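Local structure of metagenomic carboxyl esterase MGS0156 (Uncultured organism, 5D8M) at residues 32-43 with 68-79; 107-117 with 324-333. The protein is a carboxyl esterase that probably hydrolyses carboxylic ester bonds, its parallel sheet flanked by helices being consistent with the alpha/beta-hydrolase fold. All coordinates share one frame; numbering follows the deposited sequence.

How the interactions relate
Interactions 1 and 2 lie side by side, their centres about 18 Å apart, and follow one another along the chain. What joins them is the packing of helix 34-48 against helix 324-338: Phe37 CE1 comes 3.6 Å from Ile331 N, and CE of selenomethionine Met41 comes 3.6 Å from Leu327 N. The loop 68-79 reaches across as well, with Pro79 O 3.1 Å from Arg333 CD. Most touching residues of interaction 1 are at least partly exposed, whereas those of interaction 2 are nearly all buried. If the fold is that of an alpha/beta hydrolase, the nucleophile is expected where strand 151-157 turns into helix 159-170; neither contact includes residues from that turn.

Interaction 1. Residues 32-43 with 68-79; sequences DGRGRFREIMTA and AGEPGPTGRPVP
Gly35, in the first turn of its helix, lies against the extended chain 68-79 with its CA 3.4 Å from Pro71 O. Any side chain there would collide with the carbonyls of Pro71 and Gly72, so glycine lets the loop come close. Near the end of the loop Val78 also packs closely, CG2 3.8 Å from Ala43 CB and CG1 against Ile40, a branched apolar residue suiting the helix flank. Arginines, with several N-H groups to offer, suit a helix facing backbone carbonyls. Arg34 directs both NH1 and NH2 at Ala68 O, while its NE and NH2 grip Asp32, whose OD1 also closes an Asx turn. Arg38, bent at chi3 (-53°), brings its guanidinium nearly coplanar with the Glu70 carboxylate; NE meets OE1 at 2.7 Å and NH2 meets OE2 at 2.9 Å, each on a syn lone pair.

The solvent side, at Thr74 to Arg76, is held by polar bonds rather than close packing. Arg36 NH1 donates to Arg76 O at 2.8 Å and its NH2 to Pro77 O; that NH2 also has a salt bridge with Glu337. Glu39 receives two successive amides, Thr74 N on OE1 at 2.9 Å and Gly75 N on OE2 at 2.8 Å, and a water links OE2 with Arg76 O. At Gly75 the backbone angles would jam a side chain against the carbonyl O of Thr74, which calls for glycine.

Behind the helix, Phe37 touches Leu292 of strand 290-293, and Phe37 and selenomethionine Met41 both touch Ala330 of helix 324-338, so 68-79 forms an outer layer over a helix flanking the sheet.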
# COMPACT_ATOMS: atom_id res chain seq x y z
N ASP A 32 8.55 -16.02 -1.27
CA ASP A 32 8.44 -15.50 -2.63
C ASP A 32 7.16 -15.99 -3.31
O ASP A 32 7.10 -17.10 -3.80
CB ASP A 32 9.66 -15.92 -3.45
CG ASP A 32 9.82 -15.09 -4.73
OD1 ASP A 32 8.82 -14.47 -5.17
OD2 ASP A 32 10.94 -15.06 -5.29
N GLY A 33 6.12 -15.15 -3.37
CA GLY A 33 4.89 -15.59 -4.02
C GLY A 33 4.64 -14.93 -5.36
O GLY A 33 3.50 -14.92 -5.86
N ARG A 34 5.70 -14.35 -5.94
CA ARG A 34 5.60 -13.57 -7.17
C ARG A 34 5.05 -14.34 -8.35
O ARG A 34 4.33 -13.79 -9.18
CB ARG A 34 6.97 -13.01 -7.56
CG ARG A 34 7.46 -11.88 -6.68
CD ARG A 34 8.83 -11.43 -7.09
NE ARG A 34 9.85 -12.45 -6.83
CZ ARG A 34 11.00 -12.52 -7.50
NH1 ARG A 34 11.24 -11.66 -8.48
NH2 ARG A 34 11.90 -13.46 -7.19
N GLY A 35 5.44 -15.61 -8.44
CA GLY A 35 5.04 -16.46 -9.55
C GLY A 35 3.56 -16.79 -9.52
O GLY A 35 2.88 -16.69 -10.53
N ARG A 36 3.05 -17.19 -8.36
CA ARG A 36 1.64 -17.55 -8.27
C ARG A 36 0.77 -16.29 -8.39
O ARG A 36 -0.29 -16.31 -9.03
CB ARG A 36 1.35 -18.29 -6.96
CG ARG A 36 -0.12 -18.72 -6.77
CD ARG A 36 -0.63 -19.57 -7.92
NE ARG A 36 -2.01 -20.00 -7.69
CZ ARG A 36 -2.75 -20.68 -8.56
NH1 ARG A 36 -2.25 -21.02 -9.74
NH2 ARG A 36 -3.99 -21.04 -8.24
N PHE A 37 1.23 -15.18 -7.83
CA PHE A 37 0.44 -13.95 -7.95
C PHE A 37 0.34 -13.50 -9.42
O PHE A 37 -0.76 -13.13 -9.87
CB PHE A 37 1.02 -12.84 -7.07
CG PHE A 37 0.16 -11.60 -7.03
CD1 PHE A 37 -0.97 -11.55 -6.22
CD2 PHE A 37 0.46 -10.52 -7.83
CE1 PHE A 37 -1.78 -10.40 -6.20
CE2 PHE A 37 -0.34 -9.37 -7.82
CZ PHE A 37 -1.46 -9.31 -6.99
N ARG A 38 1.45 -13.55 -10.17
CA ARG A 38 1.41 -13.21 -11.60
C ARG A 38 0.42 -14.10 -12.36
O ARG A 38 -0.37 -13.65 -13.19
CB ARG A 38 2.80 -13.33 -12.25
CG ARG A 38 2.78 -13.09 -13.78
CD ARG A 38 4.18 -13.23 -14.42
NE ARG A 38 5.19 -12.39 -13.76
CZ ARG A 38 5.38 -11.09 -13.99
NH1 ARG A 38 4.64 -10.46 -14.88
NH2 ARG A 38 6.31 -10.43 -13.31
N GLU A 39 0.47 -15.39 -12.03
CA GLU A 39 -0.40 -16.38 -12.63
C GLU A 39 -1.88 -16.05 -12.39
O GLU A 39 -2.69 -16.09 -13.32
CB GLU A 39 -0.04 -17.74 -12.04
CG GLU A 39 -0.69 -18.95 -12.69
CD GLU A 39 -0.08 -20.23 -12.15
OE1 GLU A 39 0.60 -20.16 -11.11
OE2 GLU A 39 -0.24 -21.29 -12.79
N ILE A 40 -2.22 -15.75 -11.15
CA ILE A 40 -3.59 -15.39 -10.78
C ILE A 40 -4.03 -14.10 -11.48
O ILE A 40 -5.11 -14.06 -12.09
CB ILE A 40 -3.71 -15.22 -9.26
CG1 ILE A 40 -3.65 -16.60 -8.60
CG2 ILE A 40 -5.00 -14.48 -8.88
CD1 ILE A 40 -3.60 -16.55 -7.06
N MSE A 41 -3.20 -13.06 -11.42
CA MSE A 41 -3.62 -11.77 -11.98
C MSE A 41 -3.75 -11.88 -13.50
O MSE A 41 -4.70 -11.36 -14.10
CB MSE A 41 -2.64 -10.66 -11.59
CG MSE A 41 -3.14 -9.27 -11.92
SE MSE A 41 -2.03 -7.87 -11.15
CE MSE A 41 -2.89 -6.33 -12.06
N THR A 42 -2.83 -12.60 -14.11
CA THR A 42 -2.84 -12.80 -15.55
C THR A 42 -4.10 -13.55 -16.05
O THR A 42 -4.71 -13.16 -17.06
CB THR A 42 -1.55 -13.55 -15.99
OG1 THR A 42 -0.41 -12.73 -15.69
CG2 THR A 42 -1.58 -13.87 -17.47
N ALA A 43 -4.49 -14.61 -15.34
CA ALA A 43 -5.70 -15.38 -15.64
C ALA A 43 -6.97 -14.55 -15.45
O ALA A 43 -7.90 -14.64 -16.25
CB ALA A 43 -5.77 -16.64 -14.77
N ALA A 68 14.56 -10.52 -10.97
CA ALA A 68 15.30 -11.79 -11.07
C ALA A 68 14.79 -12.82 -10.07
O ALA A 68 14.23 -12.47 -9.02
CB ALA A 68 16.82 -11.55 -10.87
N GLY A 69 14.99 -14.08 -10.39
CA GLY A 69 14.65 -15.17 -9.48
C GLY A 69 13.17 -15.50 -9.39
O GLY A 69 12.79 -16.30 -8.55
N GLU A 70 12.33 -14.90 -10.23
CA GLU A 70 10.91 -15.13 -10.07
C GLU A 70 10.53 -16.60 -10.32
O GLU A 70 10.86 -17.17 -11.35
CB GLU A 70 10.10 -14.22 -11.00
CG GLU A 70 8.60 -14.25 -10.69
CD GLU A 70 7.80 -13.36 -11.62
OE1 GLU A 70 6.98 -13.90 -12.38
OE2 GLU A 70 7.98 -12.13 -11.58
N PRO A 71 9.82 -17.22 -9.36
CA PRO A 71 9.33 -18.60 -9.51
C PRO A 71 8.43 -18.74 -10.72
O PRO A 71 7.74 -17.78 -11.08
CB PRO A 71 8.54 -18.84 -8.22
CG PRO A 71 9.04 -17.80 -7.25
CD PRO A 71 9.38 -16.61 -8.10
N GLY A 72 8.44 -19.90 -11.36
CA GLY A 72 7.55 -20.15 -12.48
C GLY A 72 6.10 -20.25 -12.02
O GLY A 72 5.83 -20.26 -10.82
N PRO A 73 5.16 -20.29 -12.98
CA PRO A 73 3.76 -20.54 -12.63
C PRO A 73 3.57 -21.98 -12.15
O PRO A 73 4.29 -22.87 -12.60
CB PRO A 73 3.01 -20.26 -13.94
CG PRO A 73 4.04 -20.43 -15.01
CD PRO A 73 5.34 -19.98 -14.41
N THR A 74 2.63 -22.21 -11.23
CA THR A 74 2.44 -23.54 -10.63
C THR A 74 1.64 -24.45 -11.54
O THR A 74 1.71 -25.68 -11.43
CB THR A 74 1.73 -23.45 -9.27
OG1 THR A 74 0.37 -23.02 -9.46
CG2 THR A 74 2.44 -22.46 -8.34
N GLY A 75 0.87 -23.85 -12.45
CA GLY A 75 -0.02 -24.60 -13.31
C GLY A 75 -1.35 -24.94 -12.66
O GLY A 75 -2.27 -25.42 -13.33
N ARG A 76 -1.46 -24.72 -11.35
CA ARG A 76 -2.69 -25.05 -10.65
C ARG A 76 -3.78 -24.07 -11.07
O ARG A 76 -3.49 -22.90 -11.34
CB ARG A 76 -2.47 -25.05 -9.13
CG ARG A 76 -3.45 -24.20 -8.35
CD ARG A 76 -3.40 -24.44 -6.83
NE ARG A 76 -2.07 -24.48 -6.19
CZ ARG A 76 -1.02 -23.68 -6.42
NH1 ARG A 76 -1.04 -22.74 -7.34
NH2 ARG A 76 0.09 -23.85 -5.73
N PRO A 77 -5.03 -24.55 -11.20
CA PRO A 77 -6.13 -23.71 -11.71
C PRO A 77 -6.34 -22.45 -10.90
O PRO A 77 -6.26 -22.46 -9.68
CB PRO A 77 -7.36 -24.63 -11.63
CG PRO A 77 -6.96 -25.78 -10.73
CD PRO A 77 -5.47 -25.94 -10.94
N VAL A 78 -6.60 -21.35 -11.60
CA VAL A 78 -6.92 -20.11 -10.93
C VAL A 78 -8.44 -20.01 -10.75
O VAL A 78 -9.18 -20.06 -11.72
CB VAL A 78 -6.41 -18.89 -11.72
CG1 VAL A 78 -6.76 -17.58 -10.99
CG2 VAL A 78 -4.89 -19.00 -11.93
N PRO A 79 -8.90 -19.91 -9.49
CA PRO A 79 -10.33 -19.71 -9.19
C PRO A 79 -10.85 -18.48 -9.90
O PRO A 79 -10.24 -17.41 -9.78
CB PRO A 79 -10.36 -19.52 -7.67
CG PRO A 79 -9.05 -20.09 -7.18
CD PRO A 79 -8.07 -19.80 -8.28
O HOH W 1 9.35 -10.35 -10.21
O HOH W 2 -2.69 -21.89 -13.60

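Interaction 2. Residues 107-117 with 324-333; sequences FDDARPDVERY and RPALLEAIAR
This is a buried contact of helix 111-116 and the residues leading into it with helix 324-338, beside the central sheet, where Val114 and Leu328 both also touch Leu89 of strand 87-92. The axes of 111-116 and 324-333 approach to 8.6 Å and run in the same general sense, 36° apart. Alanine suits the tightest point, just before 111-116: Ala110 CB lies 3.4 Å from Pro325 CA. Leu328 fills the middle, its CD2 on Ala110 and its CG 3.7 Å from Val114 CG1. Its other methyl, CD1, stands over the centre of the Phe107 ring in a CH-pi contact, 4.1 Å from the centroid and only 5° off the normal.

Polar groups hold both ends. At one, Arg324 meets Asp109 side-on, NE to OD1 at 3.1 Å and NH1 to OD2 at 2.9 Å; Asp109 places its CG between its own N and carbonyl carbon (chi1 56°), turning the carboxylate to the arginine. NH2 of Arg324 serves Asn320 O and Ala301 O. A leucine in its place would remove these donors and would probably leave the Asp109 carboxylate without its charge partner and the two carbonyls short of a donor.

At the other end Asp113 OD2 lies 2.5 Å from Glu329 OE1, which also bonds to His48 NE2. Arg333 fixes Glu329 OE2 with NE and NH2, and its NH2 sits 3.3 Å from Tyr117 CG, over the ring. Two acid oxygens so close suggest that one group probably keeps a proton, with Arg333 likely to ease the remaining negative charge.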
# COMPACT_ATOMS: atom_id res chain seq x y z
N PHE A 107 -8.91 2.54 -4.10
CA PHE A 107 -9.42 1.42 -4.89
C PHE A 107 -10.87 1.57 -5.33
O PHE A 107 -11.59 0.59 -5.51
CB PHE A 107 -9.25 0.10 -4.12
CG PHE A 107 -7.86 -0.49 -4.26
CD1 PHE A 107 -7.41 -0.91 -5.50
CD2 PHE A 107 -7.01 -0.62 -3.17
CE1 PHE A 107 -6.14 -1.43 -5.67
CE2 PHE A 107 -5.74 -1.15 -3.31
CZ PHE A 107 -5.30 -1.57 -4.55
N ASP A 108 -11.32 2.81 -5.50
CA ASP A 108 -12.75 3.03 -5.70
C ASP A 108 -13.28 2.33 -6.95
O ASP A 108 -14.37 1.78 -6.94
CB ASP A 108 -13.08 4.52 -5.78
CG ASP A 108 -14.46 4.85 -5.24
OD1 ASP A 108 -14.89 4.24 -4.22
OD2 ASP A 108 -15.10 5.75 -5.81
N ASP A 109 -12.50 2.37 -8.03
CA ASP A 109 -12.92 1.77 -9.28
C ASP A 109 -12.73 0.24 -9.31
O ASP A 109 -13.15 -0.42 -10.25
CB ASP A 109 -12.18 2.43 -10.45
CG ASP A 109 -10.64 2.36 -10.33
OD1 ASP A 109 -10.05 2.02 -9.24
OD2 ASP A 109 -10.01 2.69 -11.36
N ALA A 110 -12.11 -0.31 -8.26
CA ALA A 110 -11.90 -1.75 -8.15
C ALA A 110 -12.96 -2.49 -7.32
O ALA A 110 -13.09 -3.71 -7.40
CB ALA A 110 -10.52 -2.03 -7.55
N ARG A 111 -13.69 -1.77 -6.49
CA ARG A 111 -14.63 -2.41 -5.57
C ARG A 111 -15.84 -3.08 -6.23
O ARG A 111 -16.24 -4.15 -5.76
CB ARG A 111 -15.07 -1.39 -4.52
CG ARG A 111 -13.84 -0.93 -3.68
CD ARG A 111 -14.21 0.21 -2.76
NE ARG A 111 -15.13 -0.22 -1.71
CZ ARG A 111 -15.68 0.59 -0.81
NH1 ARG A 111 -15.40 1.90 -0.83
NH2 ARG A 111 -16.51 0.10 0.11
N PRO A 112 -16.40 -2.52 -7.33
CA PRO A 112 -17.46 -3.30 -7.99
C PRO A 112 -16.98 -4.69 -8.46
O PRO A 112 -17.73 -5.67 -8.32
CB PRO A 112 -17.84 -2.43 -9.19
CG PRO A 112 -17.56 -1.02 -8.71
CD PRO A 112 -16.30 -1.16 -7.90
N ASP A 113 -15.76 -4.79 -8.98
CA ASP A 113 -15.31 -6.06 -9.50
C ASP A 113 -15.11 -7.07 -8.38
O ASP A 113 -15.47 -8.23 -8.53
CB ASP A 113 -14.01 -5.94 -10.29
CG ASP A 113 -13.42 -7.31 -10.67
OD1 ASP A 113 -13.91 -7.90 -11.66
OD2 ASP A 113 -12.49 -7.78 -9.96
N VAL A 114 -14.53 -6.67 -7.26
CA VAL A 114 -14.25 -7.71 -6.28
C VAL A 114 -15.55 -8.11 -5.59
O VAL A 114 -15.71 -9.26 -5.20
CB VAL A 114 -13.15 -7.30 -5.26
CG1 VAL A 114 -11.81 -7.00 -5.99
CG2 VAL A 114 -13.57 -6.11 -4.42
N GLU A 115 -16.51 -7.20 -5.50
CA GLU A 115 -17.80 -7.52 -4.90
C GLU A 115 -18.64 -8.43 -5.79
O GLU A 115 -19.39 -9.29 -5.31
CB GLU A 115 -18.56 -6.23 -4.56
CG GLU A 115 -17.90 -5.51 -3.39
CD GLU A 115 -18.67 -4.30 -2.92
OE1 GLU A 115 -19.70 -3.96 -3.54
OE2 GLU A 115 -18.25 -3.68 -1.91
N ARG A 116 -18.50 -8.27 -7.09
CA ARG A 116 -19.09 -9.23 -8.02
C ARG A 116 -18.63 -10.65 -7.69
O ARG A 116 -19.41 -11.61 -7.77
CB ARG A 116 -18.71 -8.88 -9.44
CG ARG A 116 -18.69 -10.06 -10.39
CD ARG A 116 -18.71 -9.56 -11.82
NE ARG A 116 -19.95 -8.83 -12.09
CZ ARG A 116 -20.16 -8.06 -13.16
NH1 ARG A 116 -19.20 -7.91 -14.08
NH2 ARG A 116 -21.32 -7.45 -13.31
N TYR A 117 -17.36 -10.77 -7.31
CA TYR A 117 -16.80 -12.10 -7.10
C TYR A 117 -16.72 -12.54 -5.64
O TYR A 117 -15.92 -13.41 -5.30
CB TYR A 117 -15.43 -12.20 -7.75
CG TYR A 117 -15.56 -12.20 -9.25
CD1 TYR A 117 -16.14 -13.28 -9.90
CD2 TYR A 117 -15.15 -11.11 -10.01
CE1 TYR A 117 -16.28 -13.29 -11.28
CE2 TYR A 117 -15.29 -11.11 -11.40
CZ TYR A 117 -15.85 -12.20 -12.02
OH TYR A 117 -15.99 -12.21 -13.40
N ARG A 324 -6.18 -1.47 -11.51
CA ARG A 324 -6.49 -1.65 -10.08
C ARG A 324 -7.56 -2.74 -9.79
O ARG A 324 -7.37 -3.52 -8.84
CB ARG A 324 -6.92 -0.29 -9.46
CG ARG A 324 -5.76 0.75 -9.40
CD ARG A 324 -6.23 2.12 -8.90
NE ARG A 324 -7.12 2.78 -9.88
CZ ARG A 324 -6.67 3.55 -10.86
NH1 ARG A 324 -7.53 4.11 -11.70
NH2 ARG A 324 -5.37 3.76 -11.00
N PRO A 325 -8.65 -2.83 -10.58
CA PRO A 325 -9.61 -3.90 -10.27
C PRO A 325 -9.00 -5.29 -10.36
O PRO A 325 -9.24 -6.11 -9.47
CB PRO A 325 -10.69 -3.74 -11.35
CG PRO A 325 -10.61 -2.27 -11.74
CD PRO A 325 -9.13 -1.99 -11.70
N ALA A 326 -8.21 -5.53 -11.41
CA ALA A 326 -7.58 -6.83 -11.55
C ALA A 326 -6.60 -7.07 -10.41
O ALA A 326 -6.52 -8.19 -9.87
CB ALA A 326 -6.88 -6.94 -12.87
N LEU A 327 -5.87 -6.02 -10.03
CA LEU A 327 -4.91 -6.11 -8.93
C LEU A 327 -5.60 -6.48 -7.63
O LEU A 327 -5.13 -7.37 -6.92
CB LEU A 327 -4.14 -4.79 -8.75
CG LEU A 327 -3.02 -4.80 -7.69
CD1 LEU A 327 -1.77 -5.59 -8.18
CD2 LEU A 327 -2.61 -3.35 -7.31
N LEU A 328 -6.70 -5.79 -7.30
CA LEU A 328 -7.40 -6.04 -6.04
C LEU A 328 -8.04 -7.43 -6.04
O LEU A 328 -8.01 -8.12 -5.02
CB LEU A 328 -8.46 -4.97 -5.79
CG LEU A 328 -9.12 -4.97 -4.41
CD1 LEU A 328 -8.08 -4.70 -3.32
CD2 LEU A 328 -10.26 -3.92 -4.35
N GLU A 329 -8.64 -7.83 -7.16
CA GLU A 329 -9.18 -9.17 -7.27
C GLU A 329 -8.09 -10.24 -7.13
O GLU A 329 -8.29 -11.25 -6.45
CB GLU A 329 -9.94 -9.34 -8.59
CG GLU A 329 -10.73 -10.64 -8.62
CD GLU A 329 -11.31 -10.97 -9.99
OE1 GLU A 329 -11.64 -10.04 -10.78
OE2 GLU A 329 -11.43 -12.19 -10.29
N ALA A 330 -6.93 -10.03 -7.76
CA ALA A 330 -5.82 -10.98 -7.62
C ALA A 330 -5.36 -11.06 -6.16
O ALA A 330 -5.09 -12.16 -5.65
CB ALA A 330 -4.64 -10.58 -8.55
N ILE A 331 -5.28 -9.91 -5.50
CA ILE A 331 -4.92 -9.90 -4.08
C ILE A 331 -5.90 -10.77 -3.28
O ILE A 331 -5.46 -11.66 -2.55
CB ILE A 331 -4.91 -8.46 -3.52
CG1 ILE A 331 -3.73 -7.67 -4.09
CG2 ILE A 331 -4.95 -8.45 -1.97
CD1 ILE A 331 -3.89 -6.17 -3.85
N ALA A 332 -7.20 -10.50 -3.42
CA ALA A 332 -8.24 -11.26 -2.71
C ALA A 332 -8.15 -12.76 -2.97
O ALA A 332 -8.30 -13.55 -2.05
CB ALA A 332 -9.66 -10.75 -3.09
N ARG A 333 -7.96 -13.14 -4.23
CA ARG A 333 -7.91 -14.55 -4.59
C ARG A 333 -6.63 -15.23 -4.09
O ARG A 333 -6.68 -16.39 -3.68
CB ARG A 333 -8.05 -14.74 -6.11
CG ARG A 333 -9.45 -14.36 -6.63
CD ARG A 333 -9.70 -14.99 -7.97
NE ARG A 333 -10.87 -14.46 -8.66
CZ ARG A 333 -12.10 -14.94 -8.54
NH1 ARG A 333 -12.35 -15.98 -7.73
NH2 ARG A 333 -13.08 -14.39 -9.24